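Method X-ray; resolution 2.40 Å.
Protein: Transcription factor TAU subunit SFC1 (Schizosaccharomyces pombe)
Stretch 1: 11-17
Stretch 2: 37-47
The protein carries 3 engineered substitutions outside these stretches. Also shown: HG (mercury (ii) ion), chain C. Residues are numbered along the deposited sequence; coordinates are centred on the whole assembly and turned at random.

Stretch 1 (11-17) NEYALIE
Stretch 2 37-47: SIQKACQTSFQ

At the centre of the contact lies Ala14, whose CA is 6.0 Å from the CA of Cys42. Its small CB points toward the helix and suits this close approach, lying 3.8 Å from Cys42 SG and 4.2 Å from Cys42 CB. Cys42 is in the t rotamer (chi1 167°), and its SG also binds the mercury ion HG at 2.2 Å. Two residues along the strand, where the CA atoms of Ile16 and Ile38 are 9.0 Å apart, longer side chains span the wider gap: Ile16 (m, t) and Ile38 (m, t) meet through Ile16 CD1 and Ile38 CG2 at 4.0 Å.

These pairs set one face of a helix, 37-47, against alternate side chains of an extended strand that runs through Glu12 to Glu17, with phi from about -90° to -140° and psi from about 90° to 160°. The axes approach to 8.8 Å, and their N-to-C directions diverge by 125°, so the strand's later residues meet the helix's earlier ones. No hydrogen bond crosses the interface; the two stretches together bury 255 Å², and the contact is largely van der Waals.

The helix is regular, with phi/psi near -63/-42 through most of its length and i to i+4 bonds such as Cys42 N to Ile38 O, 2.9 Å. Ser45 (p) turns its hydroxyl back onto it, OG donating to Cys42 O at 2.7 Å; this satisfies a buried polar group while Ser45 OG stands 4.0 Å from Ala14 CB.

Toward the strand's start, Phe46 (chi1 -80°, chi2 -85°) meets the backbone with its ring edge: Phe46 CZ is 3.8 Å from Tyr13 C, and Phe46 CE2 is 4.0 Å from Ala14 N. Tyr13 (m) directs its CB away, in keeping with strand alternation. Glu12 (m, t, chi3 -33°) forms the polar margin, its OE1 3.6 Å from Phe46 CE1 near the ring plane, while OE2 is hydrogen-bonded elsewhere in the structure.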

ATOM      1  N   ASN A  11       5.318 -13.425  -0.239  1.00 45.11           N
ATOM      2  CA  ASN A  11       4.170 -12.925  -0.954  1.00 45.80           C
ATOM      3  C   ASN A  11       4.421 -11.502  -1.417  1.00 48.09           C
ATOM      4  O   ASN A  11       5.066 -10.713  -0.724  1.00 46.76           O
ATOM      5  CB  ASN A  11       2.938 -12.966  -0.055  1.00 49.55           C
ATOM      6  CG  ASN A  11       2.724 -14.326   0.582  1.00 51.72           C
ATOM      7  OD1 ASN A  11       2.806 -15.349  -0.070  1.00 53.72           O
ATOM      8  ND2 ASN A  11       2.464 -14.331   1.872  1.00 60.36           N
ATOM      9  N   GLU A  12       3.897 -11.178  -2.589  1.00 42.47           N
ATOM     10  CA  GLU A  12       4.064  -9.858  -3.145  1.00 38.31           C
ATOM     11  C   GLU A  12       2.761  -9.310  -3.704  1.00 41.41           C
ATOM     12  O   GLU A  12       1.868 -10.057  -4.083  1.00 42.31           O
ATOM     13  CB  GLU A  12       5.140  -9.910  -4.210  1.00 33.86           C
ATOM     14  CG  GLU A  12       6.514 -10.300  -3.668  1.00 36.88           C
ATOM     15  CD  GLU A  12       7.605 -10.172  -4.718  1.00 41.98           C
ATOM     16  OE1 GLU A  12       7.286 -10.401  -5.906  1.00 48.18           O
ATOM     17  OE2 GLU A  12       8.764  -9.813  -4.364  1.00 38.54           O
ATOM     18  N   TYR A  13       2.658  -7.983  -3.745  1.00 41.84           N
ATOM     19  CA  TYR A  13       1.441  -7.320  -4.192  1.00 37.34           C
ATOM     20  C   TYR A  13       1.744  -6.104  -5.039  1.00 35.11           C
ATOM     21  O   TYR A  13       2.840  -5.547  -4.967  1.00 29.42           O
ATOM     22  CB  TYR A  13       0.626  -6.830  -3.004  1.00 35.22           C
ATOM     23  CG  TYR A  13       0.116  -7.908  -2.108  1.00 41.23           C
ATOM     24  CD1 TYR A  13       0.944  -8.522  -1.185  1.00 42.27           C
ATOM     25  CD2 TYR A  13      -1.201  -8.301  -2.174  1.00 44.10           C
ATOM     26  CE1 TYR A  13       0.460  -9.513  -0.365  1.00 47.35           C
ATOM     27  CE2 TYR A  13      -1.688  -9.252  -1.370  1.00 48.06           C
ATOM     28  CZ  TYR A  13      -0.869  -9.862  -0.460  1.00 52.35           C
ATOM     29  OH  TYR A  13      -1.408 -10.837   0.344  1.00 58.20           O
ATOM     30  N   ALA A  14       0.745  -5.684  -5.814  1.00 34.26           N
ATOM     31  CA  ALA A  14       0.745  -4.356  -6.420  1.00 38.95           C
ATOM     32  C   ALA A  14      -0.235  -3.448  -5.682  1.00 39.18           C
ATOM     33  O   ALA A  14      -1.239  -3.902  -5.150  1.00 37.97           O
ATOM     34  CB  ALA A  14       0.341  -4.453  -7.876  1.00 33.93           C
ATOM     35  N   LEU A  15       0.023  -2.155  -5.693  1.00 39.40           N
ATOM     36  CA  LEU A  15      -0.819  -1.240  -4.934  1.00 39.15           C
ATOM     37  C   LEU A  15      -1.298  -0.146  -5.848  1.00 35.66           C
ATOM     38  O   LEU A  15      -0.517   0.452  -6.550  1.00 37.98           O
ATOM     39  CB  LEU A  15      -0.035  -0.653  -3.765  1.00 40.17           C
ATOM     40  CG  LEU A  15      -0.654   0.544  -3.033  1.00 44.80           C
ATOM     41  CD1 LEU A  15      -1.872   0.099  -2.254  1.00 42.03           C
ATOM     42  CD2 LEU A  15       0.384   1.207  -2.128  1.00 43.88           C
ATOM     43  N   ILE A  16      -2.598   0.094  -5.837  1.00 33.35           N
ATOM     44  CA  ILE A  16      -3.188   1.162  -6.595  1.00 33.53           C
ATOM     45  C   ILE A  16      -3.661   2.250  -5.645  1.00 33.48           C
ATOM     46  O   ILE A  16      -4.568   2.038  -4.849  1.00 36.53           O
ATOM     47  CB  ILE A  16      -4.362   0.647  -7.414  1.00 32.55           C
ATOM     48  CG1 ILE A  16      -3.871  -0.407  -8.395  1.00 32.52           C
ATOM     49  CG2 ILE A  16      -5.003   1.773  -8.188  1.00 36.07           C
ATOM     50  CD1 ILE A  16      -4.976  -1.217  -9.019  1.00 35.19           C
ATOM     51  N   GLU A  17      -3.057   3.426  -5.739  1.00 35.81           N
ATOM     52  CA  GLU A  17      -3.463   4.555  -4.895  1.00 35.39           C
ATOM     53  C   GLU A  17      -4.516   5.394  -5.597  1.00 38.96           C
ATOM     54  O   GLU A  17      -4.204   6.341  -6.308  1.00 39.80           O
ATOM     55  CB  GLU A  17      -2.247   5.388  -4.481  1.00 31.42           C
ATOM     56  CG  GLU A  17      -1.282   4.629  -3.562  1.00 33.20           C
ATOM     57  CD  GLU A  17      -0.173   5.509  -2.960  1.00 47.00           C
ATOM     58  OE1 GLU A  17      -0.115   6.739  -3.232  1.00 51.48           O
ATOM     59  OE2 GLU A  17       0.655   4.957  -2.207  1.00 46.19           O
ATOM     60  N   SER A  37      -9.793  -5.558 -15.585  1.00 47.21           N
ATOM     61  CA  SER A  37      -8.795  -4.596 -16.025  1.00 47.13           C
ATOM     62  C   SER A  37      -7.742  -4.352 -14.914  1.00 48.49           C
ATOM     63  O   SER A  37      -6.547  -4.199 -15.190  1.00 46.36           O
ATOM     64  CB  SER A  37      -9.501  -3.307 -16.415  1.00 45.05           C
ATOM     65  OG  SER A  37      -8.595  -2.248 -16.598  1.00 57.59           O
ATOM     66  N   ILE A  38      -8.185  -4.355 -13.657  1.00 48.00           N
ATOM     67  CA  ILE A  38      -7.291  -4.180 -12.510  1.00 43.20           C
ATOM     68  C   ILE A  38      -6.319  -5.349 -12.389  1.00 42.41           C
ATOM     69  O   ILE A  38      -5.125  -5.162 -12.187  1.00 41.52           O
ATOM     70  CB  ILE A  38      -8.115  -4.045 -11.232  1.00 44.20           C
ATOM     71  CG1 ILE A  38      -8.733  -2.655 -11.198  1.00 48.82           C
ATOM     72  CG2 ILE A  38      -7.282  -4.329  -9.979  1.00 39.59           C
ATOM     73  CD1 ILE A  38      -9.926  -2.554 -10.312  1.00 53.68           C
ATOM     74  N   GLN A  39      -6.840  -6.555 -12.535  1.00 39.66           N
ATOM     75  CA  GLN A  39      -6.023  -7.769 -12.503  1.00 43.58           C
ATOM     76  C   GLN A  39      -5.043  -7.895 -13.682  1.00 44.28           C
ATOM     77  O   GLN A  39      -3.916  -8.348 -13.534  1.00 49.39           O
ATOM     78  CB  GLN A  39      -6.942  -8.980 -12.426  1.00 43.55           C
ATOM     79  CG  GLN A  39      -7.744  -8.987 -11.133  1.00 52.23           C
ATOM     80  CD  GLN A  39      -8.828 -10.044 -11.095  1.00 65.19           C
ATOM     81  OE1 GLN A  39      -9.272 -10.551 -12.127  1.00 69.99           O
ATOM     82  NE2 GLN A  39      -9.263 -10.381  -9.891  1.00 67.06           N
ATOM     83  N   LYS A  40      -5.476  -7.466 -14.846  1.00 40.11           N
ATOM     84  CA  LYS A  40      -4.617  -7.409 -16.013  1.00 43.00           C
ATOM     85  C   LYS A  40      -3.481  -6.417 -15.751  1.00 38.13           C
ATOM     86  O   LYS A  40      -2.332  -6.713 -15.995  1.00 37.23           O
ATOM     87  CB  LYS A  40      -5.461  -7.008 -17.240  1.00 45.63           C
ATOM     88  CG  LYS A  40      -4.800  -7.214 -18.571  1.00 59.08           C
ATOM     89  CD  LYS A  40      -5.742  -6.848 -19.719  1.00 71.79           C
ATOM     90  CE  LYS A  40      -6.058  -5.339 -19.751  1.00 79.63           C
ATOM     91  NZ  LYS A  40      -6.903  -4.939 -20.919  1.00 84.30           N
ATOM     92  N   ALA A  41      -3.813  -5.242 -15.223  1.00 41.37           N
ATOM     93  CA  ALA A  41      -2.803  -4.249 -14.866  1.00 38.82           C
ATOM     94  C   ALA A  41      -1.802  -4.769 -13.828  1.00 41.55           C
ATOM     95  O   ALA A  41      -0.596  -4.600 -13.988  1.00 45.78           O
ATOM     96  CB  ALA A  41      -3.456  -2.980 -14.403  1.00 36.87           C
ATOM     97  N   CYS A  42      -2.274  -5.456 -12.803  1.00 43.58           N
ATOM     98  CA  CYS A  42      -1.351  -6.030 -11.823  1.00 42.63           C
ATOM     99  C   CYS A  42      -0.469  -7.142 -12.416  1.00 41.20           C
ATOM    100  O   CYS A  42       0.731  -7.216 -12.136  1.00 41.65           O
ATOM    101  CB  CYS A  42      -2.113  -6.564 -10.609  1.00 45.80           C
ATOM    102  SG  CYS A  42      -1.120  -7.622  -9.488  1.00 52.59           S
ATOM    103  N   GLN A  43      -1.057  -8.033 -13.188  1.00 35.42           N
ATOM    104  CA  GLN A  43      -0.295  -9.087 -13.797  1.00 36.29           C
ATOM    105  C   GLN A  43       0.842  -8.539 -14.731  1.00 45.39           C
ATOM    106  O   GLN A  43       1.963  -9.051 -14.721  1.00 49.91           O
ATOM    107  CB  GLN A  43      -1.243  -9.982 -14.591  1.00 43.08           C
ATOM    108  CG  GLN A  43      -0.562 -10.839 -15.651  1.00 51.93           C
ATOM    109  CD  GLN A  43      -1.551 -11.622 -16.496  1.00 68.38           C
ATOM    110  OE1 GLN A  43      -2.397 -11.052 -17.207  1.00 68.21           O
ATOM    111  NE2 GLN A  43      -1.454 -12.942 -16.417  1.00 73.49           N
ATOM    112  N   THR A  44       0.547  -7.534 -15.550  1.00 37.69           N
ATOM    113  CA  THR A  44       1.572  -6.925 -16.385  1.00 36.68           C
ATOM    114  C   THR A  44       2.706  -6.370 -15.527  1.00 50.96           C
ATOM    115  O   THR A  44       3.879  -6.493 -15.891  1.00 47.39           O
ATOM    116  CB  THR A  44       1.021  -5.778 -17.225  1.00 39.05           C
ATOM    117  OG1 THR A  44      -0.107  -6.212 -17.980  1.00 41.84           O
ATOM    118  CG2 THR A  44       2.070  -5.246 -18.206  1.00 39.34           C
ATOM    119  N   SER A  45       2.361  -5.775 -14.378  1.00 47.20           N
ATOM    120  CA  SER A  45       3.385  -5.152 -13.527  1.00 41.84           C
ATOM    121  C   SER A  45       4.403  -6.173 -13.010  1.00 42.44           C
ATOM    122  O   SER A  45       5.557  -5.816 -12.731  1.00 45.03           O
ATOM    123  CB  SER A  45       2.796  -4.291 -12.368  1.00 36.32           C
ATOM    124  OG  SER A  45       2.119  -5.057 -11.406  1.00 46.57           O
ATOM    125  N   PHE A  46       3.996  -7.440 -12.937  1.00 39.96           N
ATOM    126  CA  PHE A  46       4.879  -8.509 -12.488  1.00 40.88           C
ATOM    127  C   PHE A  46       5.566  -9.256 -13.622  1.00 50.42           C
ATOM    128  O   PHE A  46       6.697  -9.705 -13.476  1.00 53.68           O
ATOM    129  CB  PHE A  46       4.106  -9.492 -11.620  1.00 44.86           C
ATOM    130  CG  PHE A  46       3.925  -9.013 -10.204  1.00 50.56           C
ATOM    131  CD1 PHE A  46       4.912  -9.228  -9.271  1.00 49.09           C
ATOM    132  CD2 PHE A  46       2.791  -8.314  -9.825  1.00 48.91           C
ATOM    133  CE1 PHE A  46       4.759  -8.787  -7.987  1.00 49.13           C
ATOM    134  CE2 PHE A  46       2.632  -7.872  -8.544  1.00 45.37           C
ATOM    135  CZ  PHE A  46       3.616  -8.094  -7.627  1.00 49.21           C
ATOM    136  N   GLN A  47       4.886  -9.377 -14.751  1.00 50.39           N
ATOM    137  CA  GLN A  47       5.444 -10.061 -15.899  1.00 46.62           C
ATOM    138  C   GLN A  47       6.367  -9.184 -16.706  1.00 47.74           C
ATOM    139  O   GLN A  47       7.369  -9.662 -17.228  1.00 49.27           O
ATOM    140  CB  GLN A  47       4.333 -10.562 -16.792  1.00 50.55           C
ATOM    141  CG  GLN A  47       3.721 -11.817 -16.252  1.00 68.84           C
ATOM    142  CD  GLN A  47       2.851 -12.474 -17.262  1.00 88.36           C
ATOM    143  OE1 GLN A  47       2.781 -12.017 -18.401  1.00103.75           O
ATOM    144  NE2 GLN A  47       2.182 -13.553 -16.871  1.00 84.64           N
TER
HETATM  145 HG    HG C1109      -0.881  -9.671 -10.223  1.00 53.24          HG